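PDB 3KKG: putative SnoaL-like polyketide cyclase from Jannaschia sp., which probably acts as a polyketide cyclase of the NTF2-like superfamily, closing rings in polyketide intermediates, although its true substrate is not established. Local coordinates for residues A[2-5]-A[6-10]; A[14-17]-A[18-21]. All coordinates share one frame; numbering follows the deposited sequence.

Contact 1 (A[2-5]-A[6-10]); sequences QDRS and PIETQ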
ATOM      1  N   GLN A   2     -23.160   3.898  -6.420  1.00 28.51           N
ATOM      2  CA  GLN A   2     -23.083   4.214  -7.825  1.00 27.79           C
ATOM      3  C   GLN A   2     -22.341   3.083  -8.494  1.00 23.22           C
ATOM      4  O   GLN A   2     -21.258   2.696  -8.060  1.00 28.07           O
ATOM      5  CB  GLN A   2     -22.358   5.542  -7.994  1.00 29.63           C
ATOM      6  CG  GLN A   2     -21.817   5.866  -9.353  1.00 30.70           C
ATOM      7  CD  GLN A   2     -21.131   7.221  -9.297  1.00 33.09           C
ATOM      8  OE1 GLN A   2     -19.862   7.363  -9.183  1.00 32.01           O
ATOM      9  NE2 GLN A   2     -21.976   8.225  -9.293  1.00 32.65           N
ATOM     10  N   ASP A   3     -22.912   2.560  -9.555  1.00 23.30           N
ATOM     11  CA  ASP A   3     -22.322   1.465 -10.282  1.00 22.38           C
ATOM     12  C   ASP A   3     -21.113   1.939 -11.074  1.00 21.89           C
ATOM     13  O   ASP A   3     -21.041   3.099 -11.495  1.00 21.94           O
ATOM     14  CB  ASP A   3     -23.287   0.881 -11.287  1.00 25.43           C
ATOM     15  CG  ASP A   3     -24.446   0.117 -10.651  1.00 28.94           C
ATOM     16  OD1 ASP A   3     -24.540  -0.037  -9.390  1.00 28.27           O
ATOM     17  OD2 ASP A   3     -25.255  -0.350 -11.483  1.00 34.91           O
ATOM     18  N   ARG A   4     -20.212   1.001 -11.296  1.00 20.20           N
ATOM     19  CA  ARG A   4     -19.047   1.241 -12.131  1.00 18.77           C
ATOM     20  C   ARG A   4     -19.467   1.628 -13.535  1.00 18.83           C
ATOM     21  O   ARG A   4     -20.376   1.051 -14.110  1.00 20.12           O
ATOM     22  CB  ARG A   4     -18.190  -0.021 -12.204  1.00 18.64           C
ATOM     23  CG  ARG A   4     -17.468  -0.278 -10.889  1.00 18.51           C
ATOM     24  CD  ARG A   4     -16.755  -1.610 -10.800  1.00 18.81           C
ATOM     25  NE  ARG A   4     -16.073  -1.677  -9.541  1.00 18.29           N
ATOM     26  CZ  ARG A   4     -15.542  -2.760  -9.016  1.00 18.21           C
ATOM     27  NH1 ARG A   4     -15.564  -3.904  -9.712  1.00 16.89           N
ATOM     28  NH2 ARG A   4     -14.963  -2.716  -7.828  1.00 18.71           N
ATOM     29  N   SER A   5     -18.752   2.597 -14.084  1.00 19.34           N
ATOM     30  CA  SER A   5     -18.940   2.924 -15.481  1.00 19.59           C
ATOM     31  C   SER A   5     -18.425   1.781 -16.354  1.00 19.47           C
ATOM     32  O   SER A   5     -17.676   0.891 -15.887  1.00 19.61           O
ATOM     33  CB  SER A   5     -18.199   4.202 -15.861  1.00 19.74           C
ATOM     34  OG  SER A   5     -16.780   3.985 -15.868  1.00 20.21           O
ATOM     35  N   PRO A   6     -18.805   1.762 -17.624  1.00 19.90           N
ATOM     36  CA  PRO A   6     -18.256   0.759 -18.523  1.00 20.71           C
ATOM     37  C   PRO A   6     -16.737   0.717 -18.541  1.00 19.59           C
ATOM     38  O   PRO A   6     -16.161  -0.368 -18.572  1.00 20.43           O
ATOM     39  CB  PRO A   6     -18.834   1.173 -19.897  1.00 21.42           C
ATOM     40  CG  PRO A   6     -20.097   1.862 -19.568  1.00 21.63           C
ATOM     41  CD  PRO A   6     -19.856   2.580 -18.291  1.00 21.50           C
ATOM     42  N   ILE A   7     -16.095   1.874 -18.562  1.00 18.96           N
ATOM     43  CA  ILE A   7     -14.637   1.892 -18.618  1.00 19.78           C
ATOM     44  C   ILE A   7     -14.087   1.355 -17.295  1.00 19.31           C
ATOM     45  O   ILE A   7     -13.098   0.599 -17.268  1.00 17.62           O
ATOM     46  CB  ILE A   7     -14.114   3.321 -18.905  1.00 22.06           C
ATOM     47  CG1 ILE A   7     -14.382   3.697 -20.348  1.00 23.70           C
ATOM     48  CG2 ILE A   7     -12.585   3.419 -18.678  1.00 21.10           C
ATOM     49  CD1 ILE A   7     -14.290   5.178 -20.589  1.00 28.71           C
ATOM     50  N   GLU A   8     -14.692   1.778 -16.179  1.00 18.12           N
ATOM     51  CA  GLU A   8     -14.227   1.282 -14.875  1.00 16.82           C
ATOM     52  C   GLU A   8     -14.322  -0.234 -14.775  1.00 17.92           C
ATOM     53  O   GLU A   8     -13.406  -0.922 -14.322  1.00 16.82           O
ATOM     54  CB  GLU A   8     -15.018   1.923 -13.741  1.00 16.96           C
ATOM     55  CG  GLU A   8     -14.626   3.391 -13.510  1.00 18.07           C
ATOM     56  CD  GLU A   8     -15.476   4.068 -12.433  1.00 21.29           C
ATOM     57  OE1 GLU A   8     -16.656   3.698 -12.302  1.00 20.27           O
ATOM     58  OE2 GLU A   8     -14.991   4.997 -11.772  1.00 24.69           O
ATOM     59  N   THR A   9     -15.476  -0.780 -15.150  0.62 18.59           N
ATOM     60  CA  THR A   9     -15.616  -2.222 -15.061  0.62 18.30           C
ATOM     61  C   THR A   9     -14.637  -2.955 -16.003  0.62 18.28           C
ATOM     62  O   THR A   9     -14.075  -3.976 -15.622  0.62 18.55           O
ATOM     63  CB  THR A   9     -17.075  -2.705 -15.233  0.62 19.34           C
ATOM     64  OG1 THR A   9     -17.137  -4.102 -14.926  0.62 24.68           O
ATOM     65  CG2 THR A   9     -17.541  -2.461 -16.633  0.62 21.75           C
ATOM     66  N   GLN A  10     -14.420  -2.433 -17.209  1.00 17.80           N
ATOM     67  CA  GLN A  10     -13.442  -3.059 -18.099  1.00 17.69           C
ATOM     68  C   GLN A  10     -12.021  -2.946 -17.548  1.00 17.55           C
ATOM     69  O   GLN A  10     -11.236  -3.895 -17.628  1.00 17.87           O
ATOM     70  CB  GLN A  10     -13.511  -2.500 -19.507  1.00 18.34           C
ATOM     71  CG  GLN A  10     -12.602  -3.285 -20.473  1.00 20.02           C
ATOM     72  CD  GLN A  10     -12.928  -4.781 -20.533  1.00 23.93           C
ATOM     73  OE1 GLN A  10     -14.034  -5.158 -20.974  1.00 27.01           O
ATOM     74  NE2 GLN A  10     -11.991  -5.632 -20.088  1.00 24.31           N
TER
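A capping box formed by S5 and E8 starts helix 6-16, with S5 at the N-cap position just ahead of P6. Its surer half is the bond from S5 N to E8 OE1, 3.0 Å long and nearly straight at 167°. The amide reaches OE1 on the anti side of the carboxylate, 23° out of its plane. E8 CG lies anti to its own carbonyl carbon (chi1 -74°) and the chain runs extended beyond it, which carries the carboxylate back to the residue before the helix. The reciprocal half runs from E8 N to S5 OG at 3.1 Å; the position of OG is less certain, so this bond deserves less weight. Behind the box the first full helical turn closes through T9 N to S5 O, 2.9 Å. Beside it, R4 CA lies 3.4 Å from E8 OE1.

Outside the two segments, E8 OE2 accepts from G82 N, and the R4 guanidinium forms a salt bridge with E81 of the second subunit, so the R4 charge is paired across the subunit interface while the E8 carboxylate is held by backbone amides. An alanine in place of E8 would probably leave the amides of S5 and G82 without their carboxylate acceptor and free the entry to the helix to shift. A carboxylate divided between two backbone N-H groups, at the positive end of a helix dipole, is likely to be stabilised in its ionised form.

Contact 2 (A[14-17]-A[18-21]); sequences TVLR and LFDE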
ATOM      1  N   THR A  14      -9.747  -6.233 -16.762  1.00 16.68           N
ATOM      2  CA  THR A  14      -8.391  -6.328 -17.306  1.00 16.16           C
ATOM      3  C   THR A  14      -7.358  -6.515 -16.198  1.00 15.21           C
ATOM      4  O   THR A  14      -6.500  -7.415 -16.296  1.00 18.85           O
ATOM      5  CB  THR A  14      -8.101  -5.110 -18.181  1.00 18.93           C
ATOM      6  OG1 THR A  14      -8.957  -5.172 -19.332  1.00 19.14           O
ATOM      7  CG2 THR A  14      -6.593  -4.996 -18.588  1.00 18.69           C
ATOM      8  N   VAL A  15      -7.429  -5.706 -15.148  1.00 16.67           N
ATOM      9  CA  VAL A  15      -6.471  -5.836 -14.057  1.00 16.04           C
ATOM     10  C   VAL A  15      -6.572  -7.162 -13.310  1.00 17.03           C
ATOM     11  O   VAL A  15      -5.566  -7.787 -12.943  1.00 17.76           O
ATOM     12  CB  VAL A  15      -6.619  -4.658 -13.060  1.00 17.93           C
ATOM     13  CG1 VAL A  15      -5.980  -5.005 -11.762  1.00 19.26           C
ATOM     14  CG2 VAL A  15      -6.079  -3.384 -13.707  1.00 19.86           C
ATOM     15  N   LEU A  16      -7.802  -7.637 -13.103  1.00 16.89           N
ATOM     16  CA  LEU A  16      -7.962  -8.854 -12.317  1.00 17.06           C
ATOM     17  C   LEU A  16      -7.346 -10.105 -12.998  1.00 16.75           C
ATOM     18  O   LEU A  16      -6.995 -11.088 -12.324  1.00 17.35           O
ATOM     19  CB  LEU A  16      -9.408  -9.081 -11.878  1.00 16.69           C
ATOM     20  CG  LEU A  16      -9.845  -8.244 -10.688  1.00 17.12           C
ATOM     21  CD1 LEU A  16     -11.362  -8.434 -10.441  1.00 17.67           C
ATOM     22  CD2 LEU A  16      -9.018  -8.555  -9.442  1.00 20.41           C
ATOM     23  N   ARG A  17      -7.203 -10.065 -14.320  1.00 17.51           N
ATOM     24  CA  ARG A  17      -6.512 -11.150 -15.028  1.00 17.34           C
ATOM     25  C   ARG A  17      -5.099 -11.323 -14.516  1.00 17.52           C
ATOM     26  O   ARG A  17      -4.582 -12.444 -14.492  1.00 17.89           O
ATOM     27  CB  ARG A  17      -6.477 -10.898 -16.531  1.00 20.32           C
ATOM     28  CG  ARG A  17      -7.806 -10.852 -17.181  1.00 21.09           C
ATOM     29  CD  ARG A  17      -7.728 -10.784 -18.705  1.00 25.40           C
ATOM     30  NE  ARG A  17      -7.060 -11.971 -19.250  1.00 28.43           N
ATOM     31  CZ  ARG A  17      -6.206 -11.973 -20.269  1.00 33.41           C
ATOM     32  NH1 ARG A  17      -5.873 -10.854 -20.903  1.00 37.35           N
ATOM     33  NH2 ARG A  17      -5.687 -13.127 -20.673  1.00 29.90           N
ATOM     34  N   LEU A  18      -4.485 -10.236 -14.024  1.00 16.69           N
ATOM     35  CA  LEU A  18      -3.124 -10.302 -13.525  1.00 16.89           C
ATOM     36  C   LEU A  18      -2.997 -11.056 -12.208  1.00 17.11           C
ATOM     37  O   LEU A  18      -1.903 -11.388 -11.783  1.00 20.21           O
ATOM     38  CB  LEU A  18      -2.569  -8.888 -13.347  1.00 17.61           C
ATOM     39  CG  LEU A  18      -2.527  -8.032 -14.621  1.00 18.50           C
ATOM     40  CD1 LEU A  18      -2.166  -6.583 -14.347  1.00 20.06           C
ATOM     41  CD2 LEU A  18      -1.537  -8.699 -15.654  1.00 18.42           C
ATOM     42  N   PHE A  19      -4.123 -11.353 -11.583  1.00 16.80           N
ATOM     43  CA  PHE A  19      -4.166 -12.080 -10.331  1.00 16.91           C
ATOM     44  C   PHE A  19      -4.579 -13.548 -10.529  1.00 19.30           C
ATOM     45  O   PHE A  19      -4.692 -14.274  -9.545  1.00 18.68           O
ATOM     46  CB  PHE A  19      -5.066 -11.384  -9.302  1.00 18.07           C
ATOM     47  CG  PHE A  19      -4.512 -10.033  -8.898  1.00 17.71           C
ATOM     48  CD1 PHE A  19      -4.725  -8.912  -9.686  1.00 17.98           C
ATOM     49  CD2 PHE A  19      -3.651  -9.949  -7.832  1.00 21.25           C
ATOM     50  CE1 PHE A  19      -4.150  -7.709  -9.335  1.00 18.76           C
ATOM     51  CE2 PHE A  19      -3.078  -8.714  -7.469  1.00 24.59           C
ATOM     52  CZ  PHE A  19      -3.320  -7.624  -8.249  1.00 21.57           C
ATOM     53  N   ASP A  20      -4.791 -13.942 -11.786  1.00 18.53           N
ATOM     54  CA  ASP A  20      -5.177 -15.321 -12.138  1.00 19.01           C
ATOM     55  C   ASP A  20      -4.247 -15.786 -13.250  1.00 17.77           C
ATOM     56  O   ASP A  20      -3.133 -16.258 -12.970  1.00 18.39           O
ATOM     57  CB  ASP A  20      -6.679 -15.370 -12.491  1.00 18.20           C
ATOM     58  CG  ASP A  20      -7.134 -16.745 -12.897  1.00 19.08           C
ATOM     59  OD1 ASP A  20      -6.587 -17.706 -12.365  1.00 23.32           O
ATOM     60  OD2 ASP A  20      -8.123 -16.771 -13.645  1.00 25.98           O
ATOM     61  N   GLU A  21      -4.659 -15.666 -14.504  1.00 19.31           N
ATOM     62  CA  GLU A  21      -3.813 -16.141 -15.610  1.00 19.30           C
ATOM     63  C   GLU A  21      -2.474 -15.380 -15.745  1.00 19.14           C
ATOM     64  O   GLU A  21      -1.490 -15.909 -16.272  1.00 19.30           O
ATOM     65  CB  GLU A  21      -4.555 -16.096 -16.934  1.00 21.44           C
ATOM     66  CG  GLU A  21      -5.183 -14.769 -17.328  1.00 27.06           C
ATOM     67  CD  GLU A  21      -6.678 -14.643 -16.954  1.00 29.50           C
ATOM     68  OE1 GLU A  21      -7.077 -14.834 -15.769  1.00 25.57           O
ATOM     69  OE2 GLU A  21      -7.470 -14.330 -17.872  1.00 36.53           O
TER
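R17 and E21 reach each other at an oblique angle, the guanidinium and carboxylate planes turned 69° apart. Their salt bridge runs from R17 NE to E21 OE2, 2.8 Å long with an N-H...O angle of 172°. The oxygen sits at the edge of the guanidinium, within 5° of its plane, whereas NE meets the carboxylate from above. Both chains are folded to bring this about: the arginine bends at chi3, and E21 carries CG between its backbone N and carbonyl carbon before bending again at chi2, which turns the acid back over R17. Beyond the pair, R17 NH2 has a long, weak ion pair with E35, and R17 and E21 both touch V32 of helix 29-36.

V15, L16 and F19 turn to the sheet. V15 and F19 run alongside one another in the same direction, with V15 CG1 4.1 Å from F19 CE1; L16 CD2 comes within 4.3 Å of F19 CD1. Where the chain passes from helix 6-16 toward the loop, backbone bonds run from residue i+3 to i: L18 N to V15 O (2.9 Å), F19 N to L16 O (3.0 Å) and D20 N to R17 O (3.1 Å). In all three the donor stands above the carbonyl plane, off the lone-pair direction. In this NTF2-family chain the curved sheet takes the apolar side of that turn: V15 and F19 share F117 and V87, L16 rests on V75 and V78, and F19 also meets V73 and V75. The F19 ring presents its edge to two backbone oxygens, CD1 lying 3.5 Å from V15 O. L18, which is buried, touches F117 and W33, its CB 3.2 Å from that same V15 O.

Overall arrangement
From the N terminus, contact 1 comes first, where the chain leaves the loop 2-5 and enters helix 6-16; contact 2 follows where that helix gives way to the loop leading to helix 29-36. Each closes a local turn rather than a long loop. The two lie in series, neither nested nor crossing, with centres about 17 Å apart; helix 6-16 is their shared element, and along it T14 OG1 of contact 2 is hydrogen-bonded to Q10 O of contact 1. Contact 1 is at the surface beside strand 72-81 and the second subunit, whereas contact 2 lies closer to the chain's centre, between the strands 72-81, 84-94 and 108-120 and helix 29-36.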